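Local coordinates for microcin B17-processing protein McbD (Escherichia coli str. K-12 substr. MG1655, PDB 6GRH) that helps convert the inactive precursor of the antibiotic peptide microcin B17 into its active form, as a member of the YcaO cyclodehydratase family, at residues I161-L175 and T355-N368. The protein carries 1 engineered substitution. Numbering follows the deposited sequence.
Engineered in segment 161-175: R171 (natural residue Thr).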
loop_
_atom_site.group_PDB
_atom_site.type_symbol
_atom_site.label_atom_id
_atom_site.label_comp_id
_atom_site.label_asym_id
_atom_site.label_seq_id
_atom_site.Cartn_x
_atom_site.Cartn_y
_atom_site.Cartn_z
ATOM N N ILE E 161 -37.057 -6.660 -24.466
ATOM C CA ILE E 161 -37.932 -7.255 -25.494
ATOM C C ILE E 161 -37.105 -8.045 -26.530
ATOM O O ILE E 161 -37.446 -9.188 -26.857
ATOM C CB ILE E 161 -38.844 -6.220 -26.215
ATOM C CG1 ILE E 161 -39.866 -5.646 -25.237
ATOM C CG2 ILE E 161 -39.607 -6.872 -27.369
ATOM C CD1 ILE E 161 -40.597 -4.409 -25.723
ATOM N N GLU E 162 -36.040 -7.430 -27.036
ATOM C CA GLU E 162 -35.071 -8.110 -27.930
ATOM C C GLU E 162 -34.523 -9.410 -27.322
ATOM O O GLU E 162 -34.480 -10.438 -27.996
ATOM C CB GLU E 162 -33.923 -7.155 -28.270
ATOM C CG GLU E 162 -33.072 -7.542 -29.462
ATOM C CD GLU E 162 -32.262 -6.375 -30.019
ATOM O OE1 GLU E 162 -32.041 -5.373 -29.295
ATOM O OE2 GLU E 162 -31.834 -6.465 -31.192
ATOM N N GLY E 163 -34.136 -9.368 -26.038
ATOM C CA GLY E 163 -33.659 -10.556 -25.342
ATOM C C GLY E 163 -34.746 -11.625 -25.224
ATOM O O GLY E 163 -34.484 -12.810 -25.412
ATOM N N SER E 164 -35.971 -11.205 -24.893
ATOM C CA SER E 164 -37.101 -12.124 -24.797
ATOM C C SER E 164 -37.430 -12.739 -26.169
ATOM O O SER E 164 -37.648 -13.937 -26.274
ATOM C CB SER E 164 -38.321 -11.424 -24.223
ATOM O OG SER E 164 -38.165 -11.289 -22.820
ATOM N N LEU E 165 -37.454 -11.914 -27.203
ATOM C CA LEU E 165 -37.669 -12.396 -28.579
ATOM C C LEU E 165 -36.644 -13.440 -29.009
ATOM O O LEU E 165 -37.012 -14.422 -29.664
ATOM C CB LEU E 165 -37.603 -11.254 -29.583
ATOM C CG LEU E 165 -38.872 -10.470 -29.854
ATOM C CD1 LEU E 165 -38.538 -9.275 -30.754
ATOM C CD2 LEU E 165 -39.927 -11.349 -30.515
ATOM N N CYS E 166 -35.371 -13.201 -28.680
ATOM C CA CYS E 166 -34.300 -14.131 -29.013
ATOM C C CYS E 166 -34.511 -15.468 -28.323
ATOM O O CYS E 166 -34.475 -16.518 -28.956
ATOM C CB CYS E 166 -32.917 -13.537 -28.701
ATOM S SG CYS E 166 -32.438 -12.241 -29.881
ATOM N N GLU E 167 -34.806 -15.430 -27.032
ATOM C CA GLU E 167 -35.074 -16.658 -26.315
ATOM C C GLU E 167 -36.316 -17.383 -26.833
ATOM O O GLU E 167 -36.293 -18.594 -26.956
ATOM C CB GLU E 167 -35.225 -16.415 -24.815
ATOM C CG GLU E 167 -35.147 -17.713 -24.046
ATOM C CD GLU E 167 -34.795 -17.474 -22.604
ATOM O OE1 GLU E 167 -33.611 -17.123 -22.351
ATOM O OE2 GLU E 167 -35.707 -17.618 -21.753
ATOM N N PHE E 168 -37.374 -16.633 -27.129
ATOM C CA PHE E 168 -38.614 -17.189 -27.724
ATOM C C PHE E 168 -38.298 -17.908 -29.027
ATOM O O PHE E 168 -38.712 -19.046 -29.224
ATOM C CB PHE E 168 -39.620 -16.058 -27.971
ATOM C CG PHE E 168 -40.935 -16.497 -28.576
ATOM C CD1 PHE E 168 -41.948 -17.011 -27.776
ATOM C CD2 PHE E 168 -41.169 -16.348 -29.938
ATOM C CE1 PHE E 168 -43.166 -17.381 -28.320
ATOM C CE2 PHE E 168 -42.392 -16.725 -30.495
ATOM C CZ PHE E 168 -43.395 -17.235 -29.669
ATOM N N MET E 169 -37.558 -17.236 -29.909
ATOM C CA MET E 169 -37.115 -17.850 -31.154
ATOM C C MET E 169 -36.308 -19.113 -30.884
ATOM O O MET E 169 -36.533 -20.134 -31.522
ATOM C CB MET E 169 -36.285 -16.870 -31.989
ATOM C CG MET E 169 -37.126 -16.052 -32.936
ATOM S SD MET E 169 -38.029 -17.180 -34.008
ATOM C CE MET E 169 -39.642 -16.437 -33.894
ATOM N N GLU E 170 -35.390 -19.041 -29.925
ATOM C CA GLU E 170 -34.536 -20.195 -29.570
ATOM C C GLU E 170 -35.360 -21.429 -29.194
ATOM O O GLU E 170 -35.172 -22.512 -29.738
ATOM C CB GLU E 170 -33.611 -19.859 -28.377
ATOM C CG GLU E 170 -32.392 -19.060 -28.778
ATOM C CD GLU E 170 -31.715 -18.327 -27.635
ATOM O OE1 GLU E 170 -31.937 -18.661 -26.458
ATOM O OE2 GLU E 170 -30.948 -17.393 -27.929
ATOM N N ARG E 171 -36.274 -21.240 -28.249
ATOM C CA ARG E 171 -37.023 -22.334 -27.665
ATOM C C ARG E 171 -38.074 -22.882 -28.627
ATOM O O ARG E 171 -38.213 -24.102 -28.754
ATOM C CB ARG E 171 -37.653 -21.913 -26.319
ATOM C CG ARG E 171 -36.658 -21.354 -25.291
ATOM C CD ARG E 171 -35.617 -22.383 -24.879
ATOM N NE ARG E 171 -34.583 -21.798 -24.024
ATOM C CZ ARG E 171 -34.659 -21.622 -22.705
ATOM N NH1 ARG E 171 -35.746 -21.962 -21.998
ATOM N NH2 ARG E 171 -33.616 -21.080 -22.067
ATOM N N GLN E 172 -38.768 -22.000 -29.347
ATOM C CA GLN E 172 -39.745 -22.459 -30.343
ATOM C C GLN E 172 -39.030 -23.225 -31.446
ATOM O O GLN E 172 -39.499 -24.307 -31.849
ATOM C CB GLN E 172 -40.587 -21.321 -30.919
ATOM C CG GLN E 172 -41.402 -20.541 -29.892
ATOM C CD GLN E 172 -42.408 -21.377 -29.145
ATOM O OE1 GLN E 172 -43.055 -22.279 -29.723
ATOM N NE2 GLN E 172 -42.582 -21.068 -27.862
ATOM N N SER E 173 -37.882 -22.707 -31.894
ATOM C CA SER E 173 -37.040 -23.414 -32.876
ATOM C C SER E 173 -36.576 -24.774 -32.373
ATOM O O SER E 173 -36.585 -25.745 -33.112
ATOM C CB SER E 173 -35.815 -22.589 -33.297
ATOM O OG SER E 173 -36.219 -21.398 -33.973
ATOM N N LEU E 174 -36.191 -24.842 -31.117
ATOM C CA LEU E 174 -35.684 -26.078 -30.535
ATOM C C LEU E 174 -36.771 -27.150 -30.418
ATOM O O LEU E 174 -36.500 -28.323 -30.677
ATOM C CB LEU E 174 -35.104 -25.798 -29.153
ATOM C CG LEU E 174 -34.633 -27.004 -28.330
ATOM C CD1 LEU E 174 -33.452 -27.723 -28.978
ATOM C CD2 LEU E 174 -34.302 -26.574 -26.917
ATOM N N LEU E 175 -37.964 -26.750 -29.978
ATOM C CA LEU E 175 -39.096 -27.675 -29.872
ATOM C C LEU E 175 -39.533 -28.236 -31.215
ATOM O O LEU E 175 -39.802 -29.427 -31.316
ATOM C CB LEU E 175 -40.289 -27.025 -29.178
ATOM C CG LEU E 175 -40.091 -26.801 -27.683
ATOM C CD1 LEU E 175 -41.029 -25.716 -27.161
ATOM C CD2 LEU E 175 -40.271 -28.092 -26.906
ATOM N N THR E 355 -39.118 -8.845 -18.731
ATOM C CA THR E 355 -40.107 -9.123 -19.766
ATOM C C THR E 355 -40.222 -10.618 -19.987
ATOM O O THR E 355 -39.250 -11.352 -19.794
ATOM C CB THR E 355 -39.743 -8.493 -21.131
ATOM O OG1 THR E 355 -38.385 -8.800 -21.439
ATOM C CG2 THR E 355 -39.937 -6.990 -21.119
ATOM N N LYS E 356 -41.398 -11.049 -20.445
ATOM C CA LYS E 356 -41.583 -12.404 -20.970
ATOM C C LYS E 356 -42.529 -12.344 -22.158
ATOM O O LYS E 356 -43.626 -11.774 -22.069
ATOM C CB LYS E 356 -42.134 -13.360 -19.910
ATOM C CG LYS E 356 -42.252 -14.835 -20.352
ATOM C CD LYS E 356 -43.009 -15.623 -19.300
ATOM C CE LYS E 356 -43.308 -17.080 -19.649
ATOM N NZ LYS E 356 -42.098 -17.929 -19.512
ATOM N N ILE E 357 -42.072 -12.907 -23.269
ATOM C CA ILE E 357 -42.878 -13.032 -24.450
ATOM C C ILE E 357 -43.582 -14.372 -24.408
ATOM O O ILE E 357 -42.928 -15.408 -24.273
ATOM C CB ILE E 357 -42.056 -12.814 -25.738
ATOM C CG1 ILE E 357 -41.652 -11.341 -25.777
ATOM C CG2 ILE E 357 -42.900 -13.187 -26.953
ATOM C CD1 ILE E 357 -40.903 -10.887 -26.988
ATOM N N VAL E 358 -44.909 -14.303 -24.537
ATOM C CA VAL E 358 -45.844 -15.406 -24.373
ATOM C C VAL E 358 -46.818 -15.425 -25.544
ATOM O O VAL E 358 -47.382 -14.387 -25.886
ATOM C CB VAL E 358 -46.730 -15.226 -23.112
ATOM C CG1 VAL E 358 -47.745 -16.357 -22.982
ATOM C CG2 VAL E 358 -45.878 -15.153 -21.862
ATOM N N SER E 359 -47.036 -16.606 -26.119
ATOM C CA SER E 359 -48.102 -16.811 -27.090
ATOM C C SER E 359 -48.795 -18.175 -26.936
ATOM O O SER E 359 -48.136 -19.212 -27.024
ATOM C CB SER E 359 -47.582 -16.673 -28.510
ATOM O OG SER E 359 -48.655 -16.844 -29.438
ATOM N N PRO E 360 -50.134 -18.179 -26.743
ATOM C CA PRO E 360 -50.874 -19.469 -26.770
ATOM C C PRO E 360 -50.985 -20.115 -28.151
ATOM O O PRO E 360 -51.479 -21.236 -28.242
ATOM C CB PRO E 360 -52.259 -19.086 -26.243
ATOM C CG PRO E 360 -52.424 -17.660 -26.683
ATOM C CD PRO E 360 -51.050 -17.036 -26.558
ATOM N N ASP E 361 -50.567 -19.412 -29.211
ATOM C CA ASP E 361 -50.452 -19.992 -30.552
ATOM C C ASP E 361 -49.105 -20.653 -30.871
ATOM O O ASP E 361 -48.927 -21.228 -31.956
ATOM C CB ASP E 361 -50.786 -18.920 -31.589
ATOM C CG ASP E 361 -52.275 -18.607 -31.629
ATOM O OD1 ASP E 361 -53.089 -19.536 -31.412
ATOM O OD2 ASP E 361 -52.638 -17.432 -31.869
ATOM N N PHE E 362 -48.175 -20.586 -29.924
ATOM C CA PHE E 362 -46.909 -21.284 -29.994
ATOM C C PHE E 362 -46.847 -22.160 -28.738
ATOM O O PHE E 362 -47.786 -22.150 -27.913
ATOM C CB PHE E 362 -45.758 -20.267 -29.987
ATOM C CG PHE E 362 -45.614 -19.457 -31.262
ATOM C CD1 PHE E 362 -46.456 -18.386 -31.527
ATOM C CD2 PHE E 362 -44.601 -19.732 -32.163
ATOM C CE1 PHE E 362 -46.318 -17.631 -32.678
ATOM C CE2 PHE E 362 -44.459 -18.979 -33.331
ATOM C CZ PHE E 362 -45.312 -17.920 -33.579
ATOM N N PHE E 363 -45.761 -22.906 -28.569
ATOM C CA PHE E 363 -45.572 -23.648 -27.311
ATOM C C PHE E 363 -45.485 -22.707 -26.101
ATOM O O PHE E 363 -44.728 -21.748 -26.111
ATOM C CB PHE E 363 -44.361 -24.559 -27.390
ATOM C CG PHE E 363 -44.527 -25.658 -28.386
ATOM C CD1 PHE E 363 -45.281 -26.785 -28.062
ATOM C CD2 PHE E 363 -43.971 -25.560 -29.647
ATOM C CE1 PHE E 363 -45.449 -27.798 -28.970
ATOM C CE2 PHE E 363 -44.124 -26.573 -30.560
ATOM C CZ PHE E 363 -44.875 -27.692 -30.240
ATOM N N LEU E 364 -46.303 -22.964 -25.081
ATOM C CA LEU E 364 -46.293 -22.125 -23.865
ATOM C C LEU E 364 -45.094 -22.406 -22.963
ATOM O O LEU E 364 -44.700 -21.553 -22.177
ATOM C CB LEU E 364 -47.614 -22.266 -23.079
ATOM C CG LEU E 364 -48.767 -21.430 -23.645
ATOM C CD1 LEU E 364 -50.081 -21.790 -22.982
ATOM C CD2 LEU E 364 -48.528 -19.937 -23.508
ATOM N N HIS E 365 -44.529 -23.594 -23.062
ATOM C CA HIS E 365 -43.319 -23.930 -22.334
ATOM C C HIS E 365 -42.615 -25.068 -23.072
ATOM O O HIS E 365 -43.128 -25.536 -24.077
ATOM C CB HIS E 365 -43.674 -24.304 -20.888
ATOM C CG HIS E 365 -44.580 -25.484 -20.774
ATOM N ND1 HIS E 365 -44.144 -26.775 -20.961
ATOM C CD2 HIS E 365 -45.887 -25.572 -20.434
ATOM C CE1 HIS E 365 -45.151 -27.608 -20.775
ATOM N NE2 HIS E 365 -46.218 -26.904 -20.439
ATOM N N MET E 366 -41.472 -25.532 -22.579
ATOM C CA MET E 366 -40.639 -26.459 -23.355
ATOM C C MET E 366 -40.617 -27.913 -22.890
ATOM O O MET E 366 -39.817 -28.712 -23.398
ATOM C CB MET E 366 -39.206 -25.909 -23.470
ATOM C CG MET E 366 -38.317 -26.074 -22.257
ATOM S SD MET E 366 -36.635 -25.519 -22.621
ATOM C CE MET E 366 -36.009 -26.834 -23.654
ATOM N N ASN E 367 -41.477 -28.262 -21.940
ATOM C CA ASN E 367 -41.562 -29.633 -21.442
ATOM C C ASN E 367 -42.714 -30.412 -22.101
ATOM O O ASN E 367 -43.830 -30.416 -21.596
ATOM C CB ASN E 367 -41.737 -29.608 -19.921
ATOM C CG ASN E 367 -41.782 -30.992 -19.312
ATOM O OD1 ASN E 367 -41.497 -31.990 -19.977
ATOM N ND2 ASN E 367 -42.134 -31.057 -18.029
ATOM N N ASN E 368 -42.456 -31.097 -23.208
ATOM C CA ASN E 368 -43.555 -31.857 -23.825
ATOM C C ASN E 368 -43.794 -33.246 -23.158
ATOM O O ASN E 368 -44.653 -33.975 -23.604
ATOM C CB ASN E 368 -43.502 -31.878 -25.373
ATOM C CG ASN E 368 -42.128 -32.099 -25.906
ATOM O OD1 ASN E 368 -41.568 -31.262 -26.635
ATOM N ND2 ASN E 368 -41.535 -33.207 -25.490
#
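Q172 meets the backbone of F363 with both ends of its amide: NE2 gives to F363 O at 2.9 Å, lying in the carbonyl plane on a lone pair, and OE1 accepts from F363 N at 3.0 Å along a more bent path (139°). A glutamine suits this buried place because one side chain carries both donor and acceptor and satisfies both polar groups of a loop residue; the two bonds fix the rotation of the amide. Its CG, anti to the carbonyl carbon, sits over the centre of the F168 ring, and the bend at chi2 then turns the amide toward F363. The opposite face of that ring receives I357 CG2, at 4.0 Å from CD1 of F168, while F168 CZ points at the face of F362 in an edge-to-face pair with planes 64° apart. With CG anti to the backbone N, F168 projects into the corner where strand 350-358 ends and a type I turn, S359 to F362, redirects the chain. Within the YcaO fold, helix segment 161-175 crosses 355-358, part of an antiparallel sheet, at -40° and then packs on the loop beyond it. Along the strand, I357 extends CD1 to L165 CG (3.5 Å) and sets CG1 against S164 CB, and S164 OG lies 2.9 Å from T355 OG1; S164 OG is also bonded to G150 O. Farther down the helix, L175 CD1 rests against F363 CB at 3.5 Å, and the M366 chain, bent at chi3, brings its terminal methyl to L174 CD2. Around this layer, N373 holds the loop by F362 O and L364 N, and helix 327-334 packs on L165 and F362.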